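Local structure of glucose-6-phosphate dehydrogenase (Trypanosoma cruzi, 5AQ1) at residues Ser232-Ser237 and Ile378-Glu383; Thr275-Leu280 and Arg372-Arg377; Leu347-Asn352 and Arg468-Leu473; Ile362-Lys367 and Glu499-Ser504. The protein catalyses the NADP-dependent oxidation of glucose 6-phosphate to 6-phosphogluconolactone, the first step of the pentose phosphate pathway. All coordinates share one frame; numbering follows the deposited sequence.

Contact 1 (Ser232-Ser237 and Ile378-Glu383); sequences SALWNS and IQFKDE
The end of strand 373-380 in the large mixed sheet meets the loop that leads into strand 240-248, its neighbour in that sheet. Leu234 and Trp235 of the loop touch Phe380 and Ile378, and Ser237 is held by Lys381. The loop starts with a type I turn from Ser232 to Trp235, and Trp235 is then the centre of an inverse gamma turn. Ile378 lies across the outer, six-membered part of the indole at about a right angle. Its CG1 is 3.9 Å from Trp235 CH2, and its CD1 is 3.9 Å from Trp235 CZ2. The pyrrole side of the same ring is fixed by Trp235 NE1, which donates to Leu281 O. Two residues further along the strand, Phe380 CE1 lies 4.0 Å from Leu234 CB. Val230 of the second subunit packs on Phe380, so this part of the contact borders the subunit interface. Beyond the strand, the Lys381 chain is extended past CG (chi2 167°) and reaches back to the loop. Its NZ donates to Ser237 O at 2.9 Å, in the carbonyl plane, with a C=O...N angle of 148°. Asn238 O accepts from the same ammonium group. One lysine thus links two successive loop carbonyls to the strand end by polar bonds, while the neighbouring side chains join the same two pieces by apolar packing.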
# COMPACT_ATOMS: atom_id res chain seq x y z
N SER B 232 0.86 11.85 -0.19
CA SER B 232 1.38 11.03 -1.27
C SER B 232 0.88 9.58 -1.15
O SER B 232 0.39 9.00 -2.11
CB SER B 232 2.90 11.06 -1.26
OG SER B 232 3.43 10.33 -2.35
N ALA B 233 1.00 9.03 0.06
CA ALA B 233 0.62 7.64 0.35
C ALA B 233 -0.88 7.38 0.24
O ALA B 233 -1.30 6.26 -0.05
CB ALA B 233 1.11 7.25 1.73
N LEU B 234 -1.69 8.41 0.47
CA LEU B 234 -3.15 8.28 0.46
C LEU B 234 -3.80 8.58 -0.88
O LEU B 234 -5.00 8.36 -1.03
CB LEU B 234 -3.76 9.23 1.50
CG LEU B 234 -3.40 8.99 2.96
CD1 LEU B 234 -3.86 10.16 3.82
CD2 LEU B 234 -4.02 7.69 3.45
N TRP B 235 -3.04 9.06 -1.86
CA TRP B 235 -3.66 9.70 -3.03
C TRP B 235 -3.97 8.76 -4.18
O TRP B 235 -3.51 8.94 -5.31
CB TRP B 235 -2.79 10.87 -3.51
CG TRP B 235 -3.60 12.01 -3.99
CD1 TRP B 235 -4.11 12.18 -5.25
CD2 TRP B 235 -4.03 13.15 -3.23
NE1 TRP B 235 -4.82 13.36 -5.32
CE2 TRP B 235 -4.78 13.97 -4.09
CE3 TRP B 235 -3.83 13.55 -1.91
CZ2 TRP B 235 -5.35 15.18 -3.67
CZ3 TRP B 235 -4.40 14.76 -1.49
CH2 TRP B 235 -5.14 15.56 -2.37
N ASN B 236 -4.78 7.74 -3.90
CA ASN B 236 -5.15 6.75 -4.91
C ASN B 236 -6.43 6.02 -4.51
O ASN B 236 -6.98 6.28 -3.44
CB ASN B 236 -4.01 5.77 -5.13
CG ASN B 236 -3.61 5.04 -3.87
OD1 ASN B 236 -4.47 4.53 -3.15
ND2 ASN B 236 -2.32 5.00 -3.58
N SER B 237 -6.90 5.11 -5.36
CA SER B 237 -8.19 4.45 -5.17
C SER B 237 -8.25 3.51 -3.96
O SER B 237 -9.34 3.09 -3.57
CB SER B 237 -8.58 3.68 -6.43
OG SER B 237 -7.79 2.52 -6.58
N ILE B 378 -11.76 15.80 -0.92
CA ILE B 378 -11.24 14.45 -1.10
C ILE B 378 -11.82 13.58 0.00
O ILE B 378 -11.32 13.57 1.13
CB ILE B 378 -9.69 14.41 -1.01
CG1 ILE B 378 -9.05 15.51 -1.86
CG2 ILE B 378 -9.17 13.03 -1.41
CD1 ILE B 378 -9.28 15.35 -3.35
N GLN B 379 -12.89 12.85 -0.32
CA GLN B 379 -13.57 12.00 0.66
C GLN B 379 -12.99 10.59 0.66
O GLN B 379 -13.10 9.86 -0.33
CB GLN B 379 -15.07 11.96 0.36
CG GLN B 379 -15.88 11.19 1.38
CD GLN B 379 -17.37 11.44 1.23
OE1 GLN B 379 -18.09 10.65 0.63
NE2 GLN B 379 -17.84 12.56 1.77
N PHE B 380 -12.37 10.22 1.78
CA PHE B 380 -11.74 8.91 1.92
C PHE B 380 -12.76 7.82 2.27
O PHE B 380 -13.92 8.11 2.60
CB PHE B 380 -10.63 8.95 2.98
CG PHE B 380 -9.54 9.93 2.66
CD1 PHE B 380 -8.54 9.61 1.76
CD2 PHE B 380 -9.53 11.19 3.25
CE1 PHE B 380 -7.53 10.51 1.45
CE2 PHE B 380 -8.52 12.10 2.94
CZ PHE B 380 -7.52 11.76 2.05
N LYS B 381 -12.32 6.58 2.15
CA LYS B 381 -13.17 5.43 2.45
C LYS B 381 -13.44 5.31 3.94
O LYS B 381 -12.71 5.84 4.77
CB LYS B 381 -12.50 4.14 1.97
CG LYS B 381 -12.47 3.97 0.47
CD LYS B 381 -11.52 2.86 0.08
CE LYS B 381 -11.94 2.20 -1.22
NZ LYS B 381 -10.85 1.33 -1.75
N ASP B 382 -14.51 4.60 4.27
CA ASP B 382 -14.85 4.31 5.65
C ASP B 382 -13.83 3.35 6.25
O ASP B 382 -13.41 2.39 5.61
CB ASP B 382 -16.23 3.67 5.74
CG ASP B 382 -17.33 4.63 5.43
OD1 ASP B 382 -17.70 5.42 6.34
OD2 ASP B 382 -17.83 4.60 4.29
N GLU B 383 -13.44 3.63 7.49
CA GLU B 383 -12.80 2.62 8.32
C GLU B 383 -13.94 1.86 8.98
O GLU B 383 -14.61 2.37 9.89
CB GLU B 383 -11.86 3.27 9.33
CG GLU B 383 -10.84 2.32 9.93
CD GLU B 383 -9.81 1.80 8.93
OE1 GLU B 383 -9.60 2.44 7.87
OE2 GLU B 383 -9.21 0.75 9.21

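Contact 2 (Thr275-Leu280 and Arg372-Arg377); sequences TQILSL and RLLDIR
Ile277 of helix 264-282 faces two residues of strand 373-380, Ile376 and Leu374. The close part is the isoleucine pair. Ile277 CG2, the short branch, points at the end of Ile376, lying 3.6 Å from Ile376 CD1 and 3.9 Å from Ile376 CG1. On the strand side, Ile376 turns CG1 away from its carbonyl carbon (chi1 -60°) and stretches on to CD1, which puts this methyl against the helix. The other branch of Ile277 makes a looser contact: its CD1 is 4.3 Å from Leu374 CD1. No hydrogen bond joins the two segments, so they meet through methyl and methylene groups alone.

The opposite face of the strand is different in kind. Asp375 points away from the helix and pairs with Arg377, which is partly exposed. Arg377 NE donates to Asp375 OD2 at 3.0 Å, from 42° above the carboxylate plane. The N-H...O angle is 131°, so this salt bridge is clearly bent. Arg377 NH1 has a second acidic partner, Glu395. The helix also has a polar flank: Ser279 OG donates to Gln276 O at 2.6 Å, and the Gln276 amide reaches Lys298 and Glu462. The Leu374 side chain is about 6 Å from the bound glucose 6-phosphate, and Arg372 belongs to its pocket. The arrangement is that of a buried helix packed on a beta sheet in the C-terminal domain of glucose-6-phosphate dehydrogenase, close to the substrate site.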
# COMPACT_ATOMS: atom_id res chain seq x y z
N THR B 275 -11.66 21.84 -14.60
CA THR B 275 -10.84 20.83 -15.27
C THR B 275 -9.36 21.05 -14.96
O THR B 275 -8.60 20.10 -14.84
CB THR B 275 -11.08 20.82 -16.79
OG1 THR B 275 -12.46 20.56 -17.05
CG2 THR B 275 -10.23 19.75 -17.48
N GLN B 276 -8.94 22.31 -14.85
CA GLN B 276 -7.58 22.63 -14.42
C GLN B 276 -7.32 22.08 -13.02
O GLN B 276 -6.31 21.42 -12.78
CB GLN B 276 -7.35 24.15 -14.42
CG GLN B 276 -7.00 24.72 -15.79
CD GLN B 276 -5.64 24.27 -16.28
OE1 GLN B 276 -4.79 23.85 -15.50
NE2 GLN B 276 -5.43 24.37 -17.59
N ILE B 277 -8.25 22.35 -12.11
CA ILE B 277 -8.18 21.81 -10.76
C ILE B 277 -8.18 20.28 -10.80
O ILE B 277 -7.38 19.64 -10.12
CB ILE B 277 -9.34 22.33 -9.88
CG1 ILE B 277 -9.11 23.81 -9.55
CG2 ILE B 277 -9.45 21.53 -8.58
CD1 ILE B 277 -10.33 24.53 -9.03
N LEU B 278 -9.06 19.70 -11.62
CA LEU B 278 -9.11 18.25 -11.79
C LEU B 278 -7.75 17.68 -12.16
O LEU B 278 -7.31 16.68 -11.58
CB LEU B 278 -10.14 17.86 -12.85
CG LEU B 278 -10.20 16.38 -13.25
CD1 LEU B 278 -10.55 15.51 -12.06
CD2 LEU B 278 -11.21 16.18 -14.37
N SER B 279 -7.09 18.32 -13.13
CA SER B 279 -5.81 17.84 -13.64
C SER B 279 -4.72 17.89 -12.57
O SER B 279 -3.90 16.98 -12.48
CB SER B 279 -5.37 18.63 -14.87
OG SER B 279 -4.98 19.95 -14.52
N LEU B 280 -4.73 18.94 -11.76
CA LEU B 280 -3.76 19.07 -10.67
C LEU B 280 -3.98 18.01 -9.59
O LEU B 280 -3.02 17.51 -9.01
CB LEU B 280 -3.82 20.47 -10.06
CG LEU B 280 -3.34 21.60 -10.98
CD1 LEU B 280 -3.76 22.95 -10.42
CD2 LEU B 280 -1.84 21.54 -11.18
N ARG B 372 -21.51 31.78 -2.35
CA ARG B 372 -20.31 31.80 -3.17
C ARG B 372 -19.33 30.80 -2.57
O ARG B 372 -19.02 30.87 -1.38
CB ARG B 372 -19.70 33.20 -3.18
CG ARG B 372 -18.40 33.28 -3.97
CD ARG B 372 -18.17 34.68 -4.52
NE ARG B 372 -16.92 34.76 -5.29
CZ ARG B 372 -15.72 34.98 -4.77
NH1 ARG B 372 -15.55 35.16 -3.46
NH2 ARG B 372 -14.66 35.03 -5.57
N LEU B 373 -18.87 29.85 -3.38
CA LEU B 373 -17.95 28.82 -2.91
C LEU B 373 -17.12 28.23 -4.02
O LEU B 373 -17.60 28.01 -5.13
CB LEU B 373 -18.73 27.69 -2.23
CG LEU B 373 -17.90 26.53 -1.65
CD1 LEU B 373 -16.99 27.01 -0.53
CD2 LEU B 373 -18.80 25.41 -1.17
N LEU B 374 -15.85 28.00 -3.71
CA LEU B 374 -14.99 27.14 -4.52
C LEU B 374 -14.24 26.24 -3.56
O LEU B 374 -13.37 26.71 -2.82
CB LEU B 374 -14.00 27.96 -5.35
CG LEU B 374 -13.02 27.17 -6.22
CD1 LEU B 374 -13.75 26.41 -7.32
CD2 LEU B 374 -11.97 28.09 -6.82
N ASP B 375 -14.59 24.96 -3.54
CA ASP B 375 -13.86 24.01 -2.70
C ASP B 375 -13.62 22.66 -3.36
O ASP B 375 -14.30 22.28 -4.32
CB ASP B 375 -14.49 23.88 -1.29
CG ASP B 375 -15.78 23.05 -1.26
OD1 ASP B 375 -16.23 22.55 -2.31
OD2 ASP B 375 -16.35 22.91 -0.16
N ILE B 376 -12.63 21.97 -2.82
CA ILE B 376 -12.24 20.64 -3.26
C ILE B 376 -12.42 19.73 -2.06
O ILE B 376 -11.94 20.04 -0.97
CB ILE B 376 -10.77 20.63 -3.71
CG1 ILE B 376 -10.55 21.61 -4.88
CG2 ILE B 376 -10.32 19.23 -4.12
CD1 ILE B 376 -9.12 22.06 -5.03
N ARG B 377 -13.10 18.61 -2.26
CA ARG B 377 -13.31 17.64 -1.18
C ARG B 377 -12.82 16.26 -1.59
O ARG B 377 -13.38 15.63 -2.48
CB ARG B 377 -14.79 17.61 -0.78
CG ARG B 377 -15.22 18.84 -0.01
CD ARG B 377 -16.73 19.00 0.01
NE ARG B 377 -17.14 20.21 0.73
CZ ARG B 377 -17.20 20.32 2.05
NH1 ARG B 377 -16.88 19.31 2.85
NH2 ARG B 377 -17.59 21.47 2.59

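Contact 3 (Leu347-Asn352 and Arg468-Leu473); sequences LRLHVN and RIYTPL
Tyr470 of helix 460-479 presents one edge of its ring to Leu347 on strand 344-349. Leu347 CD2 lies near the ring plane, 3.6 Å from Tyr470 CE1 and 3.8 Å from Tyr470 CD1. The phenol end is met by a second strand leucine. Leu349 CD1 is 3.8 Å from Tyr470 OH, and the two side chains cross at about a right angle. The other methyl of Leu347, CD1, is 4.3 Å from Leu473 CD2, three residues on from Tyr470 in the helix. Leu347 and Leu349 stand two residues apart on the strand, so both point to the same side of the sheet. Tyr470 CG stands anti to its carbonyl carbon (chi1 -53°), which sends the ring out toward the strand leucines.

The ring itself is steadied from within its own helix. Ile469 CG2 sits over the centre of one face, 3.4 Å above the plane. Tyr470 also touches Ile266, Ile270 and Gln271 of helix 264-282. Tyr470 OH is hydrogen-bonded to Thr275 OG1 on that helix. The hydroxyl of this buried tyrosine thus has a polar partner. Helix 460-479 is kinked here, where the N atoms of Pro472 and Leu473 lack the usual bond to the preceding turn. Its short segment runs at 131° to the strand. The contact is layered helix-on-sheet packing in the C-terminal domain, with the tyrosine set between the strand and helix 264-282.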
# COMPACT_ATOMS: atom_id res chain seq x y z
N LEU B 347 -21.61 16.86 -12.95
CA LEU B 347 -21.07 15.81 -13.81
C LEU B 347 -20.42 14.73 -12.96
O LEU B 347 -19.82 15.04 -11.93
CB LEU B 347 -20.03 16.40 -14.76
CG LEU B 347 -20.49 16.95 -16.11
CD1 LEU B 347 -21.72 17.83 -15.98
CD2 LEU B 347 -19.36 17.71 -16.76
N ARG B 348 -20.54 13.47 -13.37
CA ARG B 348 -19.72 12.39 -12.83
C ARG B 348 -18.73 11.95 -13.90
O ARG B 348 -19.12 11.47 -14.96
CB ARG B 348 -20.56 11.20 -12.37
CG ARG B 348 -19.71 10.03 -11.87
CD ARG B 348 -20.53 8.96 -11.14
NE ARG B 348 -21.32 8.14 -12.06
CZ ARG B 348 -22.65 8.00 -12.03
NH1 ARG B 348 -23.40 8.61 -11.11
NH2 ARG B 348 -23.24 7.22 -12.92
N LEU B 349 -17.44 12.12 -13.61
CA LEU B 349 -16.38 11.70 -14.52
C LEU B 349 -15.61 10.52 -13.94
O LEU B 349 -15.57 10.33 -12.73
CB LEU B 349 -15.42 12.86 -14.78
CG LEU B 349 -16.05 14.17 -15.27
CD1 LEU B 349 -14.99 15.23 -15.45
CD2 LEU B 349 -16.83 13.97 -16.56
N HIS B 350 -15.01 9.75 -14.84
CA HIS B 350 -14.13 8.65 -14.47
C HIS B 350 -12.77 8.88 -15.10
O HIS B 350 -12.67 9.22 -16.28
CB HIS B 350 -14.71 7.32 -14.97
CG HIS B 350 -16.10 7.05 -14.50
ND1 HIS B 350 -16.40 6.74 -13.19
CD2 HIS B 350 -17.28 7.06 -15.16
CE1 HIS B 350 -17.71 6.57 -13.07
NE2 HIS B 350 -18.26 6.76 -14.25
N VAL B 351 -11.71 8.72 -14.31
CA VAL B 351 -10.35 8.75 -14.82
C VAL B 351 -9.88 7.30 -14.95
O VAL B 351 -9.74 6.60 -13.95
CB VAL B 351 -9.40 9.52 -13.89
CG1 VAL B 351 -8.02 9.65 -14.50
CG2 VAL B 351 -9.97 10.90 -13.58
N ASN B 352 -9.67 6.85 -16.19
CA ASN B 352 -9.32 5.46 -16.44
C ASN B 352 -7.82 5.20 -16.40
O ASN B 352 -7.15 5.12 -17.44
CB ASN B 352 -9.90 4.97 -17.75
CG ASN B 352 -9.75 3.48 -17.93
OD1 ASN B 352 -9.80 2.73 -16.95
ND2 ASN B 352 -9.54 3.04 -19.16
N ARG B 468 -12.05 17.73 -25.46
CA ARG B 468 -12.45 16.38 -25.82
C ARG B 468 -13.28 15.71 -24.72
O ARG B 468 -14.12 14.85 -25.01
CB ARG B 468 -11.23 15.53 -26.18
CG ARG B 468 -10.69 15.87 -27.56
CD ARG B 468 -9.35 15.22 -27.84
NE ARG B 468 -8.81 15.69 -29.12
CZ ARG B 468 -9.02 15.11 -30.30
NH1 ARG B 468 -9.73 13.99 -30.41
NH2 ARG B 468 -8.50 15.66 -31.39
N ILE B 469 -13.07 16.12 -23.48
CA ILE B 469 -13.83 15.58 -22.36
C ILE B 469 -15.31 15.96 -22.45
O ILE B 469 -16.18 15.12 -22.19
CB ILE B 469 -13.24 16.06 -21.01
CG1 ILE B 469 -11.87 15.41 -20.80
CG2 ILE B 469 -14.17 15.72 -19.85
CD1 ILE B 469 -11.02 16.07 -19.73
N TYR B 470 -15.59 17.21 -22.84
CA TYR B 470 -16.94 17.77 -22.73
C TYR B 470 -17.67 17.97 -24.06
O TYR B 470 -18.89 18.15 -24.05
CB TYR B 470 -16.90 19.10 -21.98
CG TYR B 470 -16.21 18.99 -20.64
CD1 TYR B 470 -16.85 18.44 -19.55
CD2 TYR B 470 -14.90 19.43 -20.48
CE1 TYR B 470 -16.21 18.32 -18.32
CE2 TYR B 470 -14.25 19.32 -19.26
CZ TYR B 470 -14.91 18.76 -18.19
OH TYR B 470 -14.28 18.64 -16.97
N THR B 471 -16.96 17.94 -25.18
CA THR B 471 -17.56 18.26 -26.48
C THR B 471 -18.74 17.37 -26.86
O THR B 471 -19.79 17.89 -27.25
CB THR B 471 -16.50 18.30 -27.61
OG1 THR B 471 -15.66 19.44 -27.43
CG2 THR B 471 -17.16 18.39 -28.98
N PRO B 472 -18.59 16.03 -26.75
CA PRO B 472 -19.75 15.16 -27.02
C PRO B 472 -21.00 15.53 -26.23
O PRO B 472 -22.10 15.55 -26.79
CB PRO B 472 -19.25 13.77 -26.62
CG PRO B 472 -17.78 13.83 -26.83
CD PRO B 472 -17.36 15.25 -26.55
N LEU B 473 -20.83 15.84 -24.94
CA LEU B 473 -21.94 16.28 -24.09
C LEU B 473 -22.51 17.61 -24.56
O LEU B 473 -23.73 17.76 -24.69
CB LEU B 473 -21.50 16.39 -22.63
CG LEU B 473 -22.52 17.00 -21.64
CD1 LEU B 473 -23.85 16.26 -21.69
CD2 LEU B 473 -21.96 16.98 -20.23

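Contact 4 (Ile362-Lys367 and Glu499-Ser504); sequences IIRAGK and EFIRIS. With BG6 (6-O-phosphono-beta-D-glucopyranose), chain F.
Arg364 carries CG between its backbone N and carbonyl carbon (chi1 55°), then runs extended to NE, which lays its chain across Ile501 of helix 495-504. Arg364 CD and Arg364 NH1 are each 3.9 Å from Ile501 CD1, and the two side chains cross at about a right angle. Arg364 NE bonds to Thr246 on the adjacent strand. Ile362, two residues back on the same face, meets the helix with both branches. Its CG2 is 4.1 Å from Ile501 CG1, and its CD1 lies against Ser504 CB. Ser504 OG turns back into its own helix and donates to Phe500 O at 2.6 Å. It also bonds to Arg348. The strand and helix segments run nearly antiparallel, at 164°.

At the far end of the strand segment, Lys367 reaches the substrate. A bend at its last torsion (chi4 -86°) brings NZ to 2.9 Å from both O3 and O4 of the bound glucose 6-phosphate. Glu249 forms a salt bridge with the same NZ. The chemistry divides along this short piece of chain: van der Waals packing, with no hydrogen bond across, joins one end to the helix, while two hydrogen bonds from one ammonium group fix neighbouring sugar hydroxyls at the other.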
# COMPACT_ATOMS: atom_id res chain seq x y z
N ILE B 362 -16.86 13.99 -8.96
CA ILE B 362 -18.05 14.83 -9.07
C ILE B 362 -17.62 16.27 -9.32
O ILE B 362 -16.99 16.89 -8.47
CB ILE B 362 -18.90 14.80 -7.78
CG1 ILE B 362 -19.10 13.37 -7.26
CG2 ILE B 362 -20.24 15.48 -8.01
CD1 ILE B 362 -19.75 12.44 -8.26
N ILE B 363 -17.95 16.79 -10.49
CA ILE B 363 -17.71 18.19 -10.81
C ILE B 363 -19.05 18.90 -10.77
O ILE B 363 -19.97 18.51 -11.50
CB ILE B 363 -17.11 18.39 -12.22
CG1 ILE B 363 -15.97 17.40 -12.50
CG2 ILE B 363 -16.66 19.83 -12.41
CD1 ILE B 363 -14.67 17.75 -11.81
N ARG B 364 -19.18 19.93 -9.94
CA ARG B 364 -20.40 20.72 -9.95
C ARG B 364 -20.13 22.22 -9.97
O ARG B 364 -19.17 22.71 -9.38
CB ARG B 364 -21.32 20.34 -8.79
CG ARG B 364 -20.69 20.42 -7.42
CD ARG B 364 -21.67 19.95 -6.36
NE ARG B 364 -21.22 20.34 -5.03
CZ ARG B 364 -22.02 20.54 -3.98
NH1 ARG B 364 -23.34 20.39 -4.09
NH2 ARG B 364 -21.49 20.91 -2.83
N ALA B 365 -20.99 22.93 -10.70
CA ALA B 365 -20.83 24.36 -10.92
C ALA B 365 -22.19 24.97 -11.18
O ALA B 365 -22.95 24.47 -12.01
CB ALA B 365 -19.90 24.61 -12.10
N GLY B 366 -22.51 26.04 -10.47
CA GLY B 366 -23.78 26.72 -10.67
C GLY B 366 -23.74 28.19 -10.29
O GLY B 366 -22.99 28.59 -9.40
N LYS B 367 -24.55 28.98 -11.00
CA LYS B 367 -24.79 30.37 -10.65
C LYS B 367 -26.19 30.47 -10.05
O LYS B 367 -26.99 29.54 -10.15
CB LYS B 367 -24.66 31.26 -11.89
CG LYS B 367 -23.23 31.41 -12.39
CD LYS B 367 -23.14 32.26 -13.65
CE LYS B 367 -21.71 32.40 -14.16
NZ LYS B 367 -20.96 33.52 -13.51
N GLU B 499 -29.55 13.96 -5.31
CA GLU B 499 -29.74 12.52 -5.42
C GLU B 499 -28.70 11.91 -6.36
O GLU B 499 -28.17 10.84 -6.08
CB GLU B 499 -31.17 12.20 -5.90
CG GLU B 499 -31.50 10.72 -6.01
CD GLU B 499 -31.20 9.93 -4.74
OE1 GLU B 499 -31.28 10.50 -3.62
OE2 GLU B 499 -30.88 8.73 -4.86
N PHE B 500 -28.41 12.61 -7.45
CA PHE B 500 -27.36 12.18 -8.38
C PHE B 500 -25.99 12.11 -7.69
O PHE B 500 -25.23 11.17 -7.90
CB PHE B 500 -27.29 13.11 -9.59
CG PHE B 500 -26.18 12.77 -10.55
CD1 PHE B 500 -26.27 11.66 -11.37
CD2 PHE B 500 -25.03 13.55 -10.62
CE1 PHE B 500 -25.25 11.34 -12.26
CE2 PHE B 500 -24.01 13.24 -11.50
CZ PHE B 500 -24.12 12.13 -12.32
N ILE B 501 -25.70 13.11 -6.86
CA ILE B 501 -24.44 13.14 -6.10
C ILE B 501 -24.37 11.97 -5.13
O ILE B 501 -23.33 11.32 -5.02
CB ILE B 501 -24.26 14.48 -5.35
CG1 ILE B 501 -23.98 15.61 -6.35
CG2 ILE B 501 -23.12 14.40 -4.34
CD1 ILE B 501 -24.11 17.00 -5.78
N ARG B 502 -25.48 11.70 -4.44
CA ARG B 502 -25.52 10.63 -3.44
C ARG B 502 -25.26 9.26 -4.06
O ARG B 502 -24.41 8.52 -3.57
CB ARG B 502 -26.86 10.63 -2.71
CG ARG B 502 -26.88 9.77 -1.45
CD ARG B 502 -28.30 9.49 -0.97
NE ARG B 502 -29.08 8.76 -1.96
CZ ARG B 502 -28.94 7.46 -2.24
NH1 ARG B 502 -28.04 6.71 -1.61
NH2 ARG B 502 -29.71 6.90 -3.17
N ILE B 503 -25.96 8.93 -5.15
CA ILE B 503 -25.78 7.63 -5.79
C ILE B 503 -24.42 7.52 -6.48
O ILE B 503 -23.93 6.42 -6.71
CB ILE B 503 -26.90 7.27 -6.80
CG1 ILE B 503 -26.81 8.11 -8.08
CG2 ILE B 503 -28.28 7.38 -6.16
CD1 ILE B 503 -26.91 7.29 -9.35
N SER B 504 -23.84 8.66 -6.83
CA SER B 504 -22.51 8.70 -7.43
C SER B 504 -21.41 8.30 -6.45
O SER B 504 -20.31 7.94 -6.87
CB SER B 504 -22.20 10.09 -8.00
OG SER B 504 -23.03 10.39 -9.11
C1 BG6 F . -14.94 33.75 -15.16
C2 BG6 F . -16.28 33.25 -15.70
O1 BG6 F . -13.86 33.12 -15.86
O5 BG6 F . -14.84 33.45 -13.77
C3 BG6 F . -17.41 33.89 -14.91
O2 BG6 F . -16.41 33.57 -17.09
C4 BG6 F . -17.21 33.56 -13.43
O3 BG6 F . -18.69 33.41 -15.34
C5 BG6 F . -15.86 34.08 -12.98
O4 BG6 F . -18.27 34.14 -12.67
C6 BG6 F . -15.62 33.80 -11.49
O6 BG6 F . -14.28 34.11 -11.13
P BG6 F . -13.88 34.24 -9.57
O1P BG6 F . -14.31 32.93 -8.96
O2P BG6 F . -12.39 34.42 -9.58
O3P BG6 F . -14.66 35.45 -9.11

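From the N terminus, residues 232-237 open contact 1 and residues 275-280 open contact 2. Contact 2 closes when the chain reaches 372-377, and contact 1 closes directly after it at 378-383, so contact 2 is nested in contact 1. Contact 3 opens at 347-352 and contact 4 at 362-367, inside both of these loops. Contact 3 closes at 468-473 and contact 4 at 499-504. Each therefore crosses contacts 1 and 2, and they also cross each other. All four reach the large mixed sheet. Contacts 2 and 4 join helices 264-282 and 495-504 to its opposite faces, contact 3 adds helix 460-479, and contact 1 ties in the loop beside the second subunit.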